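Local atomic coordinates of metallo-beta-lactamase domain-containing protein (PDB entry 2AZ4), a protein that is of unknown function but carries a two-zinc site in a metallo-beta-lactamase fold and may, like relatives, bind RNA and act as an exonuclease. Residues Leu59-Leu71 against Ser98-Leu110. Sequence-based numbering, arbitrary orientation.
Sequences LVPELKDLYDPRL and SRMINYLDPAVPL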
# COMPACT_ATOMS: atom_id res chain seq x y z
N LEU A 59 -1.18 -8.00 -17.98
CA LEU A 59 -1.29 -7.37 -16.67
C LEU A 59 -0.55 -8.15 -15.58
O LEU A 59 -0.19 -7.60 -14.54
CB LEU A 59 -2.76 -7.11 -16.31
CG LEU A 59 -3.44 -6.28 -17.39
CD1 LEU A 59 -4.94 -6.36 -17.19
CD2 LEU A 59 -2.97 -4.80 -17.33
N VAL A 60 -0.31 -9.43 -15.85
CA VAL A 60 0.52 -10.24 -14.97
C VAL A 60 1.53 -10.93 -15.87
O VAL A 60 1.27 -11.09 -17.06
CB VAL A 60 -0.34 -11.28 -14.15
CG1 VAL A 60 -1.46 -10.60 -13.44
CG2 VAL A 60 -0.90 -12.39 -15.04
N PRO A 61 2.70 -11.32 -15.32
CA PRO A 61 3.68 -11.97 -16.18
C PRO A 61 3.44 -13.46 -16.35
O PRO A 61 2.78 -14.08 -15.50
CB PRO A 61 5.00 -11.73 -15.42
CG PRO A 61 4.59 -11.77 -13.97
CD PRO A 61 3.18 -11.18 -13.92
N GLU A 62 3.98 -14.04 -17.42
CA GLU A 62 4.09 -15.48 -17.60
C GLU A 62 5.12 -16.00 -16.63
O GLU A 62 6.26 -15.52 -16.62
CB GLU A 62 4.58 -15.79 -19.02
CG GLU A 62 3.60 -15.42 -20.11
CD GLU A 62 2.78 -16.62 -20.63
OE1 GLU A 62 2.14 -16.46 -21.69
OE2 GLU A 62 2.77 -17.72 -20.02
N LEU A 63 4.75 -16.95 -15.78
CA LEU A 63 5.66 -17.44 -14.75
C LEU A 63 5.58 -18.95 -14.67
O LEU A 63 4.50 -19.52 -14.76
CB LEU A 63 5.36 -16.81 -13.38
CG LEU A 63 5.55 -15.30 -13.15
CD1 LEU A 63 4.98 -14.86 -11.78
CD2 LEU A 63 7.00 -14.89 -13.24
N LYS A 64 6.73 -19.59 -14.50
CA LYS A 64 6.75 -21.05 -14.50
C LYS A 64 6.63 -21.54 -13.08
O LYS A 64 7.38 -21.09 -12.21
CB LYS A 64 8.04 -21.57 -15.15
CG LYS A 64 8.16 -23.08 -15.14
CD LYS A 64 9.55 -23.50 -15.63
CE LYS A 64 9.88 -24.93 -15.20
NZ LYS A 64 9.95 -25.09 -13.71
N ASP A 65 5.70 -22.47 -12.86
CA ASP A 65 5.54 -23.18 -11.58
C ASP A 65 5.47 -22.24 -10.37
O ASP A 65 6.18 -22.42 -9.38
CB ASP A 65 6.64 -24.22 -11.40
CG ASP A 65 6.44 -25.45 -12.28
OD1 ASP A 65 5.30 -25.99 -12.36
OD2 ASP A 65 7.43 -25.90 -12.90
N LEU A 66 4.62 -21.22 -10.48
CA LEU A 66 4.36 -20.28 -9.41
C LEU A 66 2.86 -20.08 -9.21
O LEU A 66 2.39 -19.97 -8.07
CB LEU A 66 5.09 -18.95 -9.67
CG LEU A 66 5.28 -18.01 -8.46
CD1 LEU A 66 6.25 -18.54 -7.42
CD2 LEU A 66 5.67 -16.59 -8.86
N TYR A 67 2.09 -20.03 -10.29
CA TYR A 67 0.65 -19.82 -10.13
C TYR A 67 -0.01 -21.13 -9.67
O TYR A 67 0.51 -22.20 -9.94
CB TYR A 67 -0.02 -19.30 -11.41
CG TYR A 67 0.45 -17.93 -11.84
CD1 TYR A 67 0.31 -16.80 -11.00
CD2 TYR A 67 1.03 -17.74 -13.09
CE1 TYR A 67 0.74 -15.56 -11.41
CE2 TYR A 67 1.47 -16.48 -13.50
CZ TYR A 67 1.32 -15.40 -12.67
OH TYR A 67 1.73 -14.15 -13.08
N ASP A 68 -1.11 -21.01 -8.94
CA ASP A 68 -1.86 -22.16 -8.41
C ASP A 68 -2.16 -23.07 -9.60
O ASP A 68 -2.84 -22.66 -10.52
CB ASP A 68 -3.15 -21.63 -7.77
CG ASP A 68 -4.03 -22.73 -7.11
OD1 ASP A 68 -3.76 -23.93 -7.27
OD2 ASP A 68 -5.01 -22.34 -6.43
N PRO A 69 -1.64 -24.32 -9.60
CA PRO A 69 -1.88 -25.22 -10.73
C PRO A 69 -3.35 -25.44 -11.08
O PRO A 69 -3.68 -25.68 -12.24
CB PRO A 69 -1.28 -26.55 -10.26
CG PRO A 69 -1.06 -26.41 -8.82
CD PRO A 69 -0.83 -24.96 -8.56
N ARG A 70 -4.23 -25.38 -10.07
CA ARG A 70 -5.65 -25.63 -10.26
C ARG A 70 -6.29 -24.63 -11.24
O ARG A 70 -7.35 -24.88 -11.80
CB ARG A 70 -6.39 -25.61 -8.92
CG ARG A 70 -5.83 -26.59 -7.86
CD ARG A 70 -6.56 -26.39 -6.54
NE ARG A 70 -6.24 -25.09 -5.95
CZ ARG A 70 -6.80 -24.60 -4.85
NH1 ARG A 70 -7.73 -25.31 -4.22
NH2 ARG A 70 -6.43 -23.42 -4.38
N LEU A 71 -5.64 -23.49 -11.42
CA LEU A 71 -6.12 -22.48 -12.37
C LEU A 71 -6.02 -22.97 -13.82
O LEU A 71 -6.69 -22.43 -14.71
CB LEU A 71 -5.34 -21.16 -12.21
CG LEU A 71 -5.48 -20.38 -10.89
CD1 LEU A 71 -4.42 -19.25 -10.80
CD2 LEU A 71 -6.89 -19.83 -10.71
N SER A 98 -0.35 -6.29 -3.96
CA SER A 98 -0.95 -7.52 -3.35
C SER A 98 -2.06 -8.20 -4.17
O SER A 98 -2.46 -9.35 -3.89
CB SER A 98 -1.50 -7.18 -1.95
OG SER A 98 -2.56 -6.20 -2.04
N ARG A 99 -2.55 -7.49 -5.20
CA ARG A 99 -3.84 -7.81 -5.81
C ARG A 99 -4.02 -9.28 -6.19
O ARG A 99 -5.13 -9.81 -6.10
CB ARG A 99 -4.10 -6.93 -7.02
CG ARG A 99 -5.52 -6.98 -7.51
CD ARG A 99 -5.79 -6.01 -8.64
NE ARG A 99 -7.13 -6.34 -9.06
CZ ARG A 99 -7.49 -6.78 -10.25
NH1 ARG A 99 -6.64 -6.85 -11.27
NH2 ARG A 99 -8.76 -7.08 -10.41
N MET A 100 -2.97 -9.95 -6.64
CA MET A 100 -3.14 -11.32 -7.11
C MET A 100 -2.64 -12.42 -6.18
O MET A 100 -2.46 -13.55 -6.64
CB MET A 100 -2.59 -11.51 -8.55
CG MET A 100 -1.07 -11.53 -8.71
SD MET A 100 -0.51 -12.14 -10.34
CE MET A 100 1.26 -11.91 -10.13
N ILE A 101 -2.43 -12.14 -4.89
CA ILE A 101 -1.84 -13.18 -4.02
C ILE A 101 -2.68 -14.48 -4.01
O ILE A 101 -2.13 -15.57 -3.84
CB ILE A 101 -1.53 -12.72 -2.57
CG1 ILE A 101 -2.81 -12.20 -1.87
CG2 ILE A 101 -0.36 -11.69 -2.56
CD1 ILE A 101 -2.66 -12.17 -0.38
N ASN A 102 -3.99 -14.38 -4.25
CA ASN A 102 -4.82 -15.60 -4.24
C ASN A 102 -4.52 -16.54 -5.40
O ASN A 102 -4.90 -17.71 -5.37
CB ASN A 102 -6.31 -15.30 -4.20
CG ASN A 102 -6.79 -14.83 -2.84
OD1 ASN A 102 -7.83 -14.15 -2.74
ND2 ASN A 102 -6.10 -15.23 -1.80
N TYR A 103 -3.83 -16.02 -6.41
CA TYR A 103 -3.39 -16.87 -7.53
C TYR A 103 -2.05 -17.56 -7.28
O TYR A 103 -1.61 -18.42 -8.06
CB TYR A 103 -3.31 -16.05 -8.83
CG TYR A 103 -4.65 -15.77 -9.48
CD1 TYR A 103 -5.85 -16.32 -8.98
CD2 TYR A 103 -4.72 -14.95 -10.61
CE1 TYR A 103 -7.09 -16.05 -9.61
CE2 TYR A 103 -5.92 -14.69 -11.24
CZ TYR A 103 -7.10 -15.23 -10.75
OH TYR A 103 -8.28 -14.93 -11.41
N LEU A 104 -1.38 -17.17 -6.21
CA LEU A 104 -0.12 -17.80 -5.82
C LEU A 104 -0.37 -19.23 -5.34
O LEU A 104 -1.17 -19.46 -4.45
CB LEU A 104 0.61 -17.00 -4.74
CG LEU A 104 1.98 -17.56 -4.30
CD1 LEU A 104 3.04 -17.69 -5.45
CD2 LEU A 104 2.57 -16.84 -3.08
N ASP A 105 0.31 -20.19 -5.96
CA ASP A 105 0.32 -21.59 -5.52
C ASP A 105 0.32 -21.72 -3.97
O ASP A 105 1.27 -21.32 -3.30
CB ASP A 105 1.56 -22.26 -6.12
CG ASP A 105 1.57 -23.76 -5.93
OD1 ASP A 105 0.75 -24.27 -5.16
OD2 ASP A 105 2.46 -24.43 -6.52
N PRO A 106 -0.76 -22.30 -3.41
CA PRO A 106 -0.88 -22.57 -1.96
C PRO A 106 0.36 -23.21 -1.34
O PRO A 106 0.69 -22.91 -0.19
CB PRO A 106 -2.07 -23.55 -1.87
CG PRO A 106 -2.81 -23.39 -3.15
CD PRO A 106 -1.96 -22.72 -4.16
N ALA A 107 1.04 -24.08 -2.09
CA ALA A 107 2.29 -24.72 -1.63
C ALA A 107 3.50 -23.78 -1.54
O ALA A 107 4.48 -24.07 -0.85
CB ALA A 107 2.62 -25.93 -2.51
N VAL A 108 3.45 -22.65 -2.22
CA VAL A 108 4.56 -21.70 -2.13
C VAL A 108 4.30 -20.77 -0.94
O VAL A 108 3.25 -20.19 -0.88
CB VAL A 108 4.71 -20.90 -3.45
CG1 VAL A 108 5.79 -19.80 -3.32
CG2 VAL A 108 5.05 -21.85 -4.59
N PRO A 109 5.25 -20.66 0.02
CA PRO A 109 5.04 -19.73 1.12
C PRO A 109 5.07 -18.27 0.71
O PRO A 109 5.81 -17.89 -0.20
CB PRO A 109 6.22 -20.01 2.06
CG PRO A 109 7.29 -20.64 1.17
CD PRO A 109 6.50 -21.43 0.16
N LEU A 110 4.30 -17.47 1.43
CA LEU A 110 4.13 -16.04 1.16
C LEU A 110 4.43 -15.33 2.48
O LEU A 110 3.78 -15.60 3.51
CB LEU A 110 2.70 -15.74 0.69
CG LEU A 110 2.27 -14.26 0.49
CD1 LEU A 110 3.14 -13.60 -0.55
CD2 LEU A 110 0.79 -14.15 0.08
O HOH W 1 2.80 -23.62 -9.28
O HOH W 2 -6.22 -20.10 -6.56
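Met-100 reaches the edge of the Tyr-67 ring with its thioether end, a Met-aromatic contact in which SD lies 5.1 Å from the ring centroid and 75° off the ring normal. A chi1 of 73° sets its CG between the main-chain N and C, and from there the chain runs out straight, carrying SD of Met-100 to CG1 of Val-60, 3.6 Å away, and CE to Tyr-67 OH. Tyr-67 OH donates to Pro-61 O (2.6 Å), in the carbonyl plane, a bond within 59-71 that fixes the far end of the ring. Flanking this centre, Leu-71 CD1 sits over one face of the Tyr-103 ring as a CH-pi contact, 4.1 Å from its centroid, while Leu-66 CG packs on Leu-104 CD1.

Two chain segments that are mostly loop can still be joined as strands are: a single beta bridge pairs Tyr-67 with Leu-104, through Asp-105 N to Leu-66 O (3.0 Å) and Asp-68 N to Tyr-103 O (2.8 Å). Farther out, Asp-68 and Asp-105 each form an Asx turn. Arg-70 grips the Asp-68 carboxylate side-on in a salt bridge, NE to OD1 and NH2 to OD2 (2.7 Å), and Pro-106 CD rests against that carboxylate's carbon. One water bridges Tyr-67 O to Asp-105 OD2, another Asp-68 OD2 to Asn-102 O.

The contact thus ties the loop after helix 51-56 to the one linking helix 95-98, which contains the zinc ligands Asp-96 and His-97, with strand 110-113. Helix 51-56 touches Val-60 and Tyr-67; Leu-66 and Val-108 touch Thr-86 and Leu-104 touches Val-88, both on strand 85-89.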